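Local coordinates for protein DR2417 (Deinococcus radiodurans, PDB 4XWW) that binds RNA and probably degrades it as a 5'-3' exonuclease, and possibly an endonuclease, of the metallo-beta-lactamase superfamily with a two-metal centre, at residues T311-Q316 / L342-I347. Sequence-based numbering, arbitrary orientation.
With nucleotides of chain C.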
loop_
_atom_site.group_PDB
_atom_site.type_symbol
_atom_site.label_atom_id
_atom_site.label_comp_id
_atom_site.label_asym_id
_atom_site.label_seq_id
_atom_site.Cartn_x
_atom_site.Cartn_y
_atom_site.Cartn_z
ATOM N N THR A 311 14.630 -15.148 5.097
ATOM C CA THR A 311 13.243 -14.747 5.241
ATOM C C THR A 311 13.092 -13.239 5.077
ATOM O O THR A 311 14.051 -12.499 5.273
ATOM C CB THR A 311 12.722 -15.136 6.612
ATOM O OG1 THR A 311 13.612 -14.632 7.614
ATOM C CG2 THR A 311 12.640 -16.669 6.751
ATOM N N GLY A 312 11.882 -12.799 4.759
ATOM C CA GLY A 312 11.590 -11.383 4.736
ATOM C C GLY A 312 11.216 -10.782 3.403
ATOM O O GLY A 312 11.266 -9.567 3.267
ATOM N N SER A 313 10.794 -11.609 2.451
ATOM C CA SER A 313 10.588 -11.152 1.075
ATOM C C SER A 313 9.468 -10.117 0.951
ATOM O O SER A 313 9.416 -9.359 -0.018
ATOM C CB SER A 313 10.294 -12.344 0.161
ATOM O OG SER A 313 8.975 -12.809 0.350
ATOM N N GLN A 314 8.589 -10.067 1.945
ATOM C CA GLN A 314 7.473 -9.125 1.914
ATOM C C GLN A 314 7.695 -7.929 2.831
ATOM O O GLN A 314 6.752 -7.233 3.197
ATOM C CB GLN A 314 6.168 -9.840 2.288
ATOM C CG GLN A 314 5.657 -10.778 1.194
ATOM C CD GLN A 314 5.518 -10.075 -0.149
ATOM O OE1 GLN A 314 4.743 -9.126 -0.292
ATOM N NE2 GLN A 314 6.275 -10.539 -1.143
ATOM N N GLY A 315 8.942 -7.688 3.210
ATOM C CA GLY A 315 9.266 -6.479 3.957
ATOM C C GLY A 315 9.040 -6.524 5.454
ATOM O O GLY A 315 9.076 -5.481 6.112
ATOM N N GLN A 316 8.817 -7.722 5.995
ATOM C CA GLN A 316 8.608 -7.890 7.432
ATOM C C GLN A 316 9.822 -7.355 8.198
ATOM O O GLN A 316 10.926 -7.873 8.048
ATOM C CB GLN A 316 8.364 -9.366 7.778
ATOM C CG GLN A 316 7.196 -10.029 7.031
ATOM C CD GLN A 316 7.631 -10.771 5.777
ATOM O OE1 GLN A 316 8.530 -10.331 5.056
ATOM N NE2 GLN A 316 6.996 -11.915 5.514
ATOM N N LEU A 342 16.049 -9.607 -4.213
ATOM C CA LEU A 342 14.656 -9.851 -3.841
ATOM C C LEU A 342 14.010 -10.718 -4.914
ATOM O O LEU A 342 13.574 -10.214 -5.944
ATOM C CB LEU A 342 13.885 -8.528 -3.678
ATOM C CG LEU A 342 14.571 -7.476 -2.806
ATOM C CD1 LEU A 342 13.685 -6.215 -2.602
ATOM C CD2 LEU A 342 14.981 -8.043 -1.487
ATOM N N SER A 343 13.999 -12.032 -4.686
ATOM C CA SER A 343 13.428 -12.986 -5.636
ATOM C C SER A 343 11.938 -13.127 -5.337
ATOM O O SER A 343 11.479 -14.177 -4.894
ATOM C CB SER A 343 14.152 -14.335 -5.545
ATOM O OG SER A 343 13.779 -15.218 -6.598
ATOM N N SER A 344 11.200 -12.053 -5.597
ATOM C CA SER A 344 9.800 -11.909 -5.201
ATOM C C SER A 344 9.287 -10.566 -5.710
ATOM O O SER A 344 10.067 -9.715 -6.113
ATOM C CB SER A 344 9.630 -11.972 -3.683
ATOM O OG SER A 344 10.408 -10.972 -3.066
ATOM N N ASN A 345 7.971 -10.407 -5.686
ATOM C CA ASN A 345 7.313 -9.157 -5.981
ATOM C C ASN A 345 6.482 -8.837 -4.763
ATOM O O ASN A 345 5.929 -9.743 -4.147
ATOM C CB ASN A 345 6.407 -9.262 -7.207
ATOM C CG ASN A 345 7.134 -9.036 -8.502
ATOM O OD1 ASN A 345 7.996 -8.161 -8.609
ATOM N ND2 ASN A 345 6.760 -9.807 -9.518
ATOM N N PRO A 346 6.348 -7.554 -4.425
ATOM C CA PRO A 346 5.466 -7.228 -3.296
ATOM C C PRO A 346 4.009 -7.596 -3.554
ATOM O O PRO A 346 3.444 -7.271 -4.593
ATOM C CB PRO A 346 5.582 -5.702 -3.167
ATOM C CG PRO A 346 6.782 -5.318 -3.969
ATOM C CD PRO A 346 6.945 -6.354 -5.039
ATOM N N ILE A 347 3.426 -8.308 -2.612
ATOM C CA ILE A 347 2.003 -8.607 -2.649
ATOM C C ILE A 347 1.253 -7.300 -2.365
ATOM O O ILE A 347 1.684 -6.525 -1.521
ATOM C CB ILE A 347 1.670 -9.691 -1.621
ATOM C CG1 ILE A 347 2.415 -10.982 -1.989
ATOM C CG2 ILE A 347 0.162 -9.914 -1.520
ATOM C CD1 ILE A 347 2.413 -12.020 -0.903
ATOM P P U C 5 7.506 -16.569 4.794
ATOM O OP1 U C 5 7.271 -15.416 3.898
ATOM O OP2 U C 5 8.621 -17.496 4.514
ATOM O "O5'" U C 5 7.689 -16.021 6.275
ATOM C "C5'" U C 5 8.810 -15.181 6.587
ATOM C "C4'" U C 5 8.468 -14.219 7.697
ATOM O "O4'" U C 5 7.029 -14.154 7.888
ATOM C "C3'" U C 5 8.987 -14.592 9.074
ATOM O "O3'" U C 5 10.370 -14.308 9.225
ATOM C "C2'" U C 5 8.090 -13.750 9.967
ATOM O "O2'" U C 5 8.455 -12.388 9.985
ATOM C "C1'" U C 5 6.745 -13.916 9.260
ATOM N N1 U C 5 5.978 -15.053 9.789
ATOM C C2 U C 5 5.241 -14.841 10.937
ATOM O O2 U C 5 5.189 -13.762 11.499
ATOM N N3 U C 5 4.558 -15.939 11.394
ATOM C C4 U C 5 4.542 -17.202 10.844
ATOM O O4 U C 5 3.873 -18.088 11.378
ATOM C C5 U C 5 5.338 -17.346 9.663
ATOM C C6 U C 5 6.018 -16.293 9.192
ATOM P P U C 2 2.876 -14.599 -6.995
ATOM O OP1 U C 2 3.382 -15.917 -6.553
ATOM O OP2 U C 2 2.125 -14.489 -8.267
ATOM O "O5'" U C 2 1.939 -13.973 -5.869
ATOM C "C5'" U C 2 2.330 -13.961 -4.487
ATOM C "C4'" U C 2 1.128 -14.180 -3.599
ATOM O "O4'" U C 2 0.299 -12.983 -3.580
ATOM C "C3'" U C 2 0.202 -15.326 -4.003
ATOM O "O3'" U C 2 -0.220 -16.005 -2.831
ATOM C "C2'" U C 2 -0.998 -14.604 -4.607
ATOM O "O2'" U C 2 -2.193 -15.351 -4.519
ATOM C "C1'" U C 2 -1.051 -13.357 -3.730
ATOM N N1 U C 2 -1.789 -12.233 -4.321
ATOM C C2 U C 2 -2.626 -11.511 -3.493
ATOM O O2 U C 2 -2.767 -11.764 -2.309
ATOM N N3 U C 2 -3.292 -10.480 -4.106
ATOM C C4 U C 2 -3.214 -10.104 -5.429
ATOM O O4 U C 2 -3.879 -9.146 -5.827
ATOM C C5 U C 2 -2.330 -10.902 -6.221
ATOM C C6 U C 2 -1.664 -11.915 -5.654
ATOM P P U C 6 11.266 -15.252 10.139
ATOM O OP1 U C 6 12.679 -14.801 10.035
ATOM O OP2 U C 6 10.895 -16.670 9.866
ATOM O "O5'" U C 6 10.745 -14.933 11.614
ATOM C "C5'" U C 6 10.726 -13.612 12.130
ATOM C "C4'" U C 6 9.971 -13.552 13.434
ATOM O "O4'" U C 6 8.582 -13.914 13.213
ATOM C "C3'" U C 6 10.440 -14.525 14.503
ATOM O "O3'" U C 6 11.575 -14.067 15.213
ATOM C "C2'" U C 6 9.197 -14.704 15.364
ATOM O "O2'" U C 6 9.013 -13.586 16.219
ATOM C "C1'" U C 6 8.100 -14.678 14.302
ATOM N N1 U C 6 7.763 -16.043 13.824
ATOM C C2 U C 6 6.808 -16.748 14.535
ATOM O O2 U C 6 6.244 -16.291 15.515
ATOM N N3 U C 6 6.534 -18.009 14.056
ATOM C C4 U C 6 7.105 -18.630 12.964
ATOM O O4 U C 6 6.752 -19.772 12.659
ATOM C C5 U C 6 8.085 -17.840 12.282
ATOM C C6 U C 6 8.369 -16.612 12.727
HETATM O O HOH W 1 8.781 -8.820 -2.620
#
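Q314 reaches across to the backbone of N345 and I347, tying together two loops of the beta-CASP domain that follow strands 306-310 and 339-342 of its parallel sheet and line the path of the bound RNA. The amide of Q314 is gripped at both ends. Q314 OE1 takes the I347 N-H at 2.8 Å, nearly straight (170°), with the donor tilted 22° from the carbonyl plane; N350 ND2 gives the same oxygen a second bond. Q314 NE2 donates to N345 O at 3.1 Å; that oxygen lies close to the Q314 amide plane, while NE2 stands above the peptide carbonyl plane. One accepted and one donated bond to the same short piece of backbone fix which way round the amide sits. CG stands beside the backbone N (chi1 -72°) and the chain bends at chi2; the side chains of Q314 and I347 cross at about a right angle.

Packing is lighter: in one of two S344 conformers, S313 CB lies 3.5 Å from S344 OG and a water links that OG to S313 O, so this link is less certain. S313 and Q314 also lean on F245, a residue known to bind UMP.

The loop 311-316 turns through a type I beta turn from G312 to G315, closed by G315 N to G312 O. Each loop also meets RNA of chain C. Q316 NE2 approaches the U5 sugar, and I347 lays CG1 3.3 Å from O4' of U2, beside the same branch's contact with Q314 OE1. At the far end T311 OG1 donates to the U6 phosphate oxygen OP1 at 2.6 Å.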